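Local coordinates for protein probable hydrolase (Pseudomonas aeruginosa, PDB 3OM8) that probably hydrolyses an ester or lactone bond, possibly that of 3-oxoadipate enol-lactone, using an alpha/beta-hydrolase fold, at residues T38-W43 / V56-A61; P28-S33 / R52-L57; R120-N125 / L212-A217. All coordinates share one frame; numbering follows the deposited sequence. Where two conformers were deposited one is given.

Overall arrangement
All three contacts are built on one mixed, mostly parallel sheet of the alpha/beta-hydrolase fold. Interactions 1 and 2 share Val56 and Leu57 of strand 55-59 and touch directly: Tyr59 OH lies 2.9 Å from Ser33 OG, a probable hydrogen bond, and Trp43 packs on Leu32. Their centres are 11 Å apart. Interaction 3 joins two strands further across the same sheet, its centre about 17 Å from that of interaction 1 and about 16 Å from that of interaction 2, without touching either. Between 29-33 and 118-124 runs strand 95-100, which leads to Ser101, the probable nucleophile; Asn125 of interaction 3 touches residues of the probable Ser101-His246-Asp219 triad.

Interaction 1 (T38-W43 / V56-A61); sequences TTLHMW and VLRYDA
Two charged side chains of 56-61 reach the backbone of Leu40, Asp60 taking its N-H and Arg58 its carbonyl. Asp60 OD1 accepts the N-H of Leu40 at 2.7 Å, met nearly along the axis of the carboxylate C-O bond, while OD2 of the same group is bound by the backbone N of Ala66. Arg58 NH1 donates to Leu40 O at 3.0 Å in a bent bond (133° at the hydrogen), the donor standing well above the carbonyl plane. The guanidinium also forms salt bridges, through NH1 to Asp44 and through NH2 to Asp22; the two carboxylates probably offset the charge of this buried group, beside which Arg20 also lies.

The loop concerned follows strand 29-33 of the alpha/beta-hydrolase fold, and its short 3-10 segment is laid against the C-terminal part of strand 55-59. An ST turn opens it: Thr39 OG1 accepts from His41 N at 3.3 Å. A water adds a link, donating to Thr38 O and accepting from Ala61 N.

Packing centres on Leu40. Its CG sits between the backbone N and the carbonyl carbon (chi1 57°), and the side chain crosses those of Arg58 and Asp60 at about right angles. CD1 lies over one face of the guanidinium, offset toward its rim, 3.8 Å from Arg58 NH1. Further along, Arg58 CD rests 4.1 Å from Trp43 CB, and the indole NE1 of Trp43 bonds to Asn34.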
# COMPACT_ATOMS: atom_id res chain seq x y z
N THR B 38 15.64 6.36 -20.51
CA THR B 38 14.45 6.69 -21.29
C THR B 38 14.47 8.14 -21.74
O THR B 38 15.39 8.89 -21.41
CB THR B 38 13.12 6.44 -20.51
OG1 THR B 38 12.99 7.40 -19.46
CG2 THR B 38 13.06 5.02 -19.94
N THR B 39 13.44 8.51 -22.49
CA THR B 39 13.23 9.90 -22.90
C THR B 39 11.86 10.39 -22.41
O THR B 39 11.07 9.63 -21.86
CB THR B 39 13.26 10.04 -24.41
OG1 THR B 39 12.12 9.39 -24.98
CG2 THR B 39 14.55 9.39 -24.98
N LEU B 40 11.59 11.68 -22.63
CA LEU B 40 10.33 12.27 -22.19
C LEU B 40 9.13 11.62 -22.88
O LEU B 40 7.99 11.83 -22.48
CB LEU B 40 10.34 13.78 -22.42
CG LEU B 40 10.59 14.26 -23.85
CD1 LEU B 40 9.33 14.13 -24.68
CD2 LEU B 40 11.11 15.69 -23.89
N HIS B 41 9.37 10.82 -23.91
CA HIS B 41 8.25 10.15 -24.57
C HIS B 41 7.70 8.96 -23.78
O HIS B 41 6.71 8.34 -24.18
CB HIS B 41 8.62 9.75 -26.00
CG HIS B 41 8.66 10.89 -26.95
ND1 HIS B 41 7.52 11.53 -27.40
CD2 HIS B 41 9.69 11.53 -27.54
CE1 HIS B 41 7.85 12.50 -28.22
NE2 HIS B 41 9.17 12.53 -28.33
N MSE B 42 8.33 8.62 -22.66
CA MSE B 42 7.80 7.54 -21.85
C MSE B 42 6.49 7.98 -21.19
O MSE B 42 5.74 7.15 -20.69
CB MSE B 42 8.80 7.06 -20.80
CG MSE B 42 9.03 8.02 -19.66
SE MSE B 42 9.96 7.19 -18.17
CE MSE B 42 9.70 8.51 -16.79
N TRP B 43 6.21 9.28 -21.20
CA TRP B 43 4.99 9.84 -20.62
C TRP B 43 3.91 10.18 -21.66
O TRP B 43 2.89 10.75 -21.29
CB TRP B 43 5.28 11.11 -19.83
CG TRP B 43 6.31 10.98 -18.75
CD1 TRP B 43 7.59 11.46 -18.78
CD2 TRP B 43 6.15 10.36 -17.47
NE1 TRP B 43 8.23 11.17 -17.60
CE2 TRP B 43 7.37 10.49 -16.78
CE3 TRP B 43 5.08 9.69 -16.84
CZ2 TRP B 43 7.56 9.98 -15.49
CZ3 TRP B 43 5.27 9.18 -15.57
CH2 TRP B 43 6.50 9.33 -14.90
N VAL B 56 2.15 20.79 -18.52
CA VAL B 56 3.15 19.75 -18.28
C VAL B 56 4.52 20.07 -18.87
O VAL B 56 4.69 20.16 -20.09
CB VAL B 56 2.66 18.38 -18.79
CG1 VAL B 56 3.71 17.30 -18.56
CG2 VAL B 56 1.36 18.01 -18.10
N LEU B 57 5.51 20.25 -18.00
CA LEU B 57 6.90 20.40 -18.41
C LEU B 57 7.57 19.04 -18.44
O LEU B 57 7.61 18.35 -17.43
CB LEU B 57 7.66 21.31 -17.45
CG LEU B 57 9.19 21.30 -17.61
CD1 LEU B 57 9.60 22.06 -18.85
CD2 LEU B 57 9.85 21.91 -16.38
N ARG B 58 8.07 18.66 -19.62
CA ARG B 58 8.85 17.42 -19.78
C ARG B 58 10.25 17.76 -20.29
O ARG B 58 10.43 18.74 -21.01
CB ARG B 58 8.16 16.48 -20.77
CG ARG B 58 6.93 15.77 -20.21
CD ARG B 58 6.40 14.77 -21.21
NE ARG B 58 5.89 15.42 -22.41
CZ ARG B 58 5.59 14.78 -23.54
NH1 ARG B 58 5.77 13.47 -23.62
NH2 ARG B 58 5.13 15.45 -24.58
N TYR B 59 11.24 16.95 -19.93
CA TYR B 59 12.60 17.14 -20.43
C TYR B 59 13.37 15.82 -20.51
O TYR B 59 13.05 14.86 -19.78
CB TYR B 59 13.37 18.15 -19.56
CG TYR B 59 13.77 17.59 -18.21
CD1 TYR B 59 15.09 17.28 -17.93
CD2 TYR B 59 12.82 17.36 -17.21
CE1 TYR B 59 15.47 16.77 -16.70
CE2 TYR B 59 13.19 16.84 -15.98
CZ TYR B 59 14.51 16.55 -15.73
OH TYR B 59 14.91 16.03 -14.51
N ASP B 60 14.35 15.75 -21.40
CA ASP B 60 15.27 14.62 -21.43
C ASP B 60 16.41 14.92 -20.47
O ASP B 60 17.07 15.96 -20.57
CB ASP B 60 15.80 14.38 -22.85
CG ASP B 60 14.75 13.74 -23.74
OD1 ASP B 60 13.81 13.16 -23.17
OD2 ASP B 60 14.87 13.80 -24.99
N ALA B 61 16.63 14.04 -19.51
CA ALA B 61 17.66 14.27 -18.52
C ALA B 61 19.05 14.42 -19.16
O ALA B 61 19.29 13.98 -20.29
CB ALA B 61 17.66 13.16 -17.50
O HOH W 1 15.62 11.17 -19.71

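Interaction 2 (P28-S33 / R52-L57); sequences PLLALS and RHFRVL
Leu29, Leu30 and Ala31 pair with Arg55, Val56 and Leu57 in parallel register, the axes of 29-33 and 55-57 approaching to 4.6 Å with 29° between their directions. The ladder alternates: Arg55 N donates to Pro28 O, Leu30 N to Arg55 O at 2.7 Å, Leu57 N to Leu30 O, and Leu32 N to Leu57 O at 2.9 Å. CA-H...O contacts fill in between, among them Val56 CA to Leu30 O.

On the face carrying Leu29, Ala31, Arg55 and Leu57, Leu29 reaches across with its methyls. CD1 meets Leu57 CB at 3.8 Å, whereas the approach of CD2 to the side chain of Arg55 is doubtful, because Arg55 has a second conformer. Two residues on, Ala31 CB touches Leu57 CD2 at 3.9 Å.

This pairing is the strand-to-strand join of a beta-alpha-beta unit in the alpha/beta-hydrolase fold, with helix 47-51 on the connection between strands 29-33 and 55-59. Leu50 of that helix packs on Leu30, Leu32 and Val56. There Leu32, with CG beside its backbone N (chi1 -52°), brings CD1 to 3.7 Å from Val56 CG1, the two side chains meeting at a slant. Ahead of the strand, Phe54 turns the edge of its ring to Pro28 O and sets CD1 3.8 Å from Pro28 CB; its side chain also packs on Leu261 and Leu264 of helix 253-264.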
# COMPACT_ATOMS: atom_id res chain seq x y z
N PRO B 28 -1.69 25.29 -13.81
CA PRO B 28 -0.57 25.08 -12.88
C PRO B 28 0.48 24.17 -13.49
O PRO B 28 0.13 23.25 -14.23
CB PRO B 28 -1.22 24.39 -11.69
CG PRO B 28 -2.69 24.72 -11.81
CD PRO B 28 -2.95 24.75 -13.28
N LEU B 29 1.75 24.41 -13.18
CA LEU B 29 2.86 23.69 -13.81
C LEU B 29 3.14 22.36 -13.12
O LEU B 29 3.29 22.30 -11.90
CB LEU B 29 4.13 24.56 -13.81
CG LEU B 29 5.29 24.33 -14.81
CD1 LEU B 29 6.07 23.09 -14.49
CD2 LEU B 29 4.81 24.28 -16.25
N LEU B 30 3.17 21.30 -13.92
CA LEU B 30 3.59 19.99 -13.44
C LEU B 30 4.81 19.51 -14.23
O LEU B 30 4.74 19.35 -15.45
CB LEU B 30 2.45 18.97 -13.59
CG LEU B 30 2.86 17.51 -13.38
CD1 LEU B 30 3.43 17.30 -11.98
CD2 LEU B 30 1.70 16.58 -13.62
N ALA B 31 5.92 19.30 -13.53
CA ALA B 31 7.16 18.84 -14.16
C ALA B 31 7.35 17.34 -13.99
O ALA B 31 7.19 16.81 -12.89
CB ALA B 31 8.36 19.60 -13.60
N LEU B 32 7.69 16.67 -15.08
CA LEU B 32 7.95 15.23 -15.08
C LEU B 32 9.43 14.96 -15.27
O LEU B 32 10.08 15.61 -16.09
CB LEU B 32 7.16 14.55 -16.20
CG LEU B 32 5.67 14.91 -16.19
CD1 LEU B 32 4.91 14.08 -17.21
CD2 LEU B 32 5.12 14.70 -14.81
N SER B 33 9.98 14.01 -14.52
CA SER B 33 11.37 13.61 -14.68
C SER B 33 11.46 12.10 -14.92
O SER B 33 10.81 11.32 -14.22
CB SER B 33 12.21 14.03 -13.47
OG SER B 33 13.55 13.63 -13.62
N ARG B 52 -5.23 18.04 -19.04
CA ARG B 52 -6.59 18.51 -18.76
C ARG B 52 -6.57 19.50 -17.62
O ARG B 52 -7.37 20.42 -17.58
CB ARG B 52 -7.53 17.35 -18.42
CG ARG B 52 -8.22 16.72 -19.62
CD ARG B 52 -9.44 15.88 -19.19
NE ARG B 52 -9.34 14.50 -19.67
CZ ARG B 52 -8.94 13.47 -18.93
NH1 ARG B 52 -8.88 12.26 -19.48
NH2 ARG B 52 -8.61 13.62 -17.65
N HIS B 53 -5.63 19.32 -16.70
CA HIS B 53 -5.56 20.11 -15.47
C HIS B 53 -4.26 20.91 -15.29
O HIS B 53 -4.24 21.93 -14.60
CB HIS B 53 -5.77 19.18 -14.28
CG HIS B 53 -6.97 18.29 -14.42
ND1 HIS B 53 -8.21 18.64 -13.93
CD2 HIS B 53 -7.12 17.08 -15.00
CE1 HIS B 53 -9.07 17.67 -14.19
NE2 HIS B 53 -8.43 16.71 -14.84
N PHE B 54 -3.17 20.45 -15.90
CA PHE B 54 -1.88 21.10 -15.67
C PHE B 54 -1.13 21.42 -16.95
O PHE B 54 -1.36 20.79 -17.98
CB PHE B 54 -1.00 20.21 -14.79
CG PHE B 54 -1.64 19.79 -13.51
CD1 PHE B 54 -1.65 20.64 -12.41
CD2 PHE B 54 -2.25 18.55 -13.39
CE1 PHE B 54 -2.26 20.26 -11.22
CE2 PHE B 54 -2.86 18.16 -12.21
CZ PHE B 54 -2.87 19.02 -11.12
N ARG B 55 -0.28 22.44 -16.88
CA ARG B 55 0.72 22.65 -17.90
C ARG B 55 1.85 21.69 -17.59
O ARG B 55 2.43 21.75 -16.50
CB ARG B 55 1.24 24.08 -17.85
CG ARG B 55 1.99 24.52 -19.08
CD ARG B 55 2.57 25.89 -18.87
NE ARG B 55 3.01 26.49 -20.13
CZ ARG B 55 3.79 27.56 -20.21
NH1 ARG B 55 4.13 28.05 -21.39
NH2 ARG B 55 4.23 28.13 -19.09
N VAL B 56 2.15 20.79 -18.52
CA VAL B 56 3.15 19.75 -18.28
C VAL B 56 4.52 20.07 -18.87
O VAL B 56 4.69 20.16 -20.09
CB VAL B 56 2.66 18.38 -18.79
CG1 VAL B 56 3.71 17.30 -18.56
CG2 VAL B 56 1.36 18.01 -18.10
N LEU B 57 5.51 20.25 -18.00
CA LEU B 57 6.90 20.40 -18.41
C LEU B 57 7.57 19.04 -18.44
O LEU B 57 7.61 18.35 -17.43
CB LEU B 57 7.66 21.31 -17.45
CG LEU B 57 9.19 21.30 -17.61
CD1 LEU B 57 9.60 22.06 -18.85
CD2 LEU B 57 9.85 21.91 -16.38

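Interaction 3 (R120-N125 / L212-A217); sequences RLVLAN and LVIAGA
Strands 121-124 and 212-216 run nearly parallel, their axes 10° apart in direction and 4.7 Å at closest approach, with Val122, Leu123 and Ala124 opposite Leu212, Val213 and Ile214. They are neighbours in the central sheet of the alpha/beta-hydrolase fold, although the two segments are separated in the chain by 86 residues, more than half of them helical. Backbone hydrogen bonds join them in alternation: Leu212 N to Leu121 O at 2.8 Å, Leu123 N to Leu212 O, and Ile214 N to Leu123 O.

On one face the branched side chains of Val122, Leu212 and Ile214 gather. Val122 and Leu212 lie side by side and point the same way. Val122 CG1, anti to its backbone N (chi1 -172°), is the methyl that touches both neighbours, standing 4.1 Å from Leu212 CD2 and equally far from Ile214 CD1. Phe263 and Phe256 of helix 253-264 pack against this face. Ala124, on the same face, adds only its CB, 4.2 Å from Ile214 CB. Contact between side chains is looser on the other face, where Leu123 CD1 comes no nearer to Val213 CG2 than 4.5 Å.

Just past strand 121-124, Asn125 has positive phi (39°) and its side chain touches Asp219 and His246 of the probable catalytic triad, while a fourth bond carries the pairing on to this residue, from Asn125 N to Ile214 O at 2.8 Å.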
# COMPACT_ATOMS: atom_id res chain seq x y z
N ARG B 120 3.51 20.14 -4.85
CA ARG B 120 3.29 18.76 -4.43
C ARG B 120 4.25 17.79 -5.13
O ARG B 120 4.65 18.01 -6.27
CB ARG B 120 1.83 18.36 -4.64
CG ARG B 120 0.89 19.20 -3.77
CD ARG B 120 -0.57 18.75 -3.84
NE ARG B 120 -1.44 19.77 -3.26
CZ ARG B 120 -2.77 19.69 -3.21
NH1 ARG B 120 -3.45 20.69 -2.67
NH2 ARG B 120 -3.41 18.63 -3.68
N LEU B 121 4.61 16.73 -4.42
CA LEU B 121 5.64 15.82 -4.90
C LEU B 121 5.12 14.40 -5.07
O LEU B 121 4.54 13.82 -4.15
CB LEU B 121 6.83 15.84 -3.93
CG LEU B 121 8.05 14.98 -4.18
CD1 LEU B 121 8.86 15.48 -5.41
CD2 LEU B 121 8.92 14.97 -2.91
N VAL B 122 5.29 13.86 -6.28
CA VAL B 122 4.99 12.46 -6.55
C VAL B 122 6.28 11.70 -6.86
O VAL B 122 7.12 12.17 -7.65
CB VAL B 122 3.99 12.29 -7.70
CG1 VAL B 122 3.56 10.83 -7.82
CG2 VAL B 122 2.76 13.19 -7.47
N LEU B 123 6.45 10.55 -6.23
CA LEU B 123 7.64 9.73 -6.37
C LEU B 123 7.21 8.34 -6.81
O LEU B 123 6.65 7.58 -6.03
CB LEU B 123 8.34 9.63 -5.01
CG LEU B 123 8.66 10.97 -4.36
CD1 LEU B 123 9.26 10.78 -2.98
CD2 LEU B 123 9.60 11.77 -5.26
N ALA B 124 7.45 8.01 -8.08
CA ALA B 124 7.00 6.74 -8.63
C ALA B 124 8.16 5.76 -8.78
O ALA B 124 9.22 6.12 -9.28
CB ALA B 124 6.32 6.95 -9.97
N ASN B 125 7.94 4.52 -8.36
CA ASN B 125 8.92 3.46 -8.54
C ASN B 125 10.33 3.99 -8.31
O ASN B 125 11.16 4.03 -9.22
CB ASN B 125 8.81 2.89 -9.95
CG ASN B 125 7.44 2.28 -10.24
OD1 ASN B 125 7.24 1.08 -10.05
ND2 ASN B 125 6.52 3.10 -10.73
N LEU B 212 3.18 11.99 -2.45
CA LEU B 212 2.58 10.71 -2.81
C LEU B 212 3.67 9.77 -3.33
O LEU B 212 4.46 10.16 -4.19
CB LEU B 212 1.52 10.89 -3.89
CG LEU B 212 1.01 9.60 -4.54
CD1 LEU B 212 0.26 8.75 -3.51
CD2 LEU B 212 0.10 9.90 -5.73
N VAL B 213 3.70 8.55 -2.81
CA VAL B 213 4.64 7.54 -3.28
C VAL B 213 3.89 6.40 -3.98
O VAL B 213 3.01 5.78 -3.39
CB VAL B 213 5.43 6.92 -2.12
CG1 VAL B 213 6.39 5.87 -2.65
CG2 VAL B 213 6.17 7.99 -1.35
N ILE B 214 4.25 6.15 -5.23
CA ILE B 214 3.72 5.02 -5.99
C ILE B 214 4.79 3.93 -6.07
O ILE B 214 5.94 4.21 -6.40
CB ILE B 214 3.31 5.45 -7.40
CG1 ILE B 214 2.28 6.59 -7.31
CG2 ILE B 214 2.75 4.27 -8.19
CD1 ILE B 214 1.85 7.14 -8.64
N ALA B 215 4.41 2.69 -5.74
CA ALA B 215 5.36 1.58 -5.76
C ALA B 215 4.81 0.38 -6.52
O ALA B 215 3.60 0.23 -6.64
CB ALA B 215 5.75 1.17 -4.35
N GLY B 216 5.70 -0.45 -7.05
CA GLY B 216 5.30 -1.63 -7.78
C GLY B 216 5.59 -2.85 -6.93
O GLY B 216 6.69 -3.01 -6.42
N ALA B 217 4.58 -3.69 -6.74
CA ALA B 217 4.74 -4.85 -5.86
C ALA B 217 5.83 -5.80 -6.34
O ALA B 217 6.44 -6.50 -5.53
CB ALA B 217 3.41 -5.60 -5.74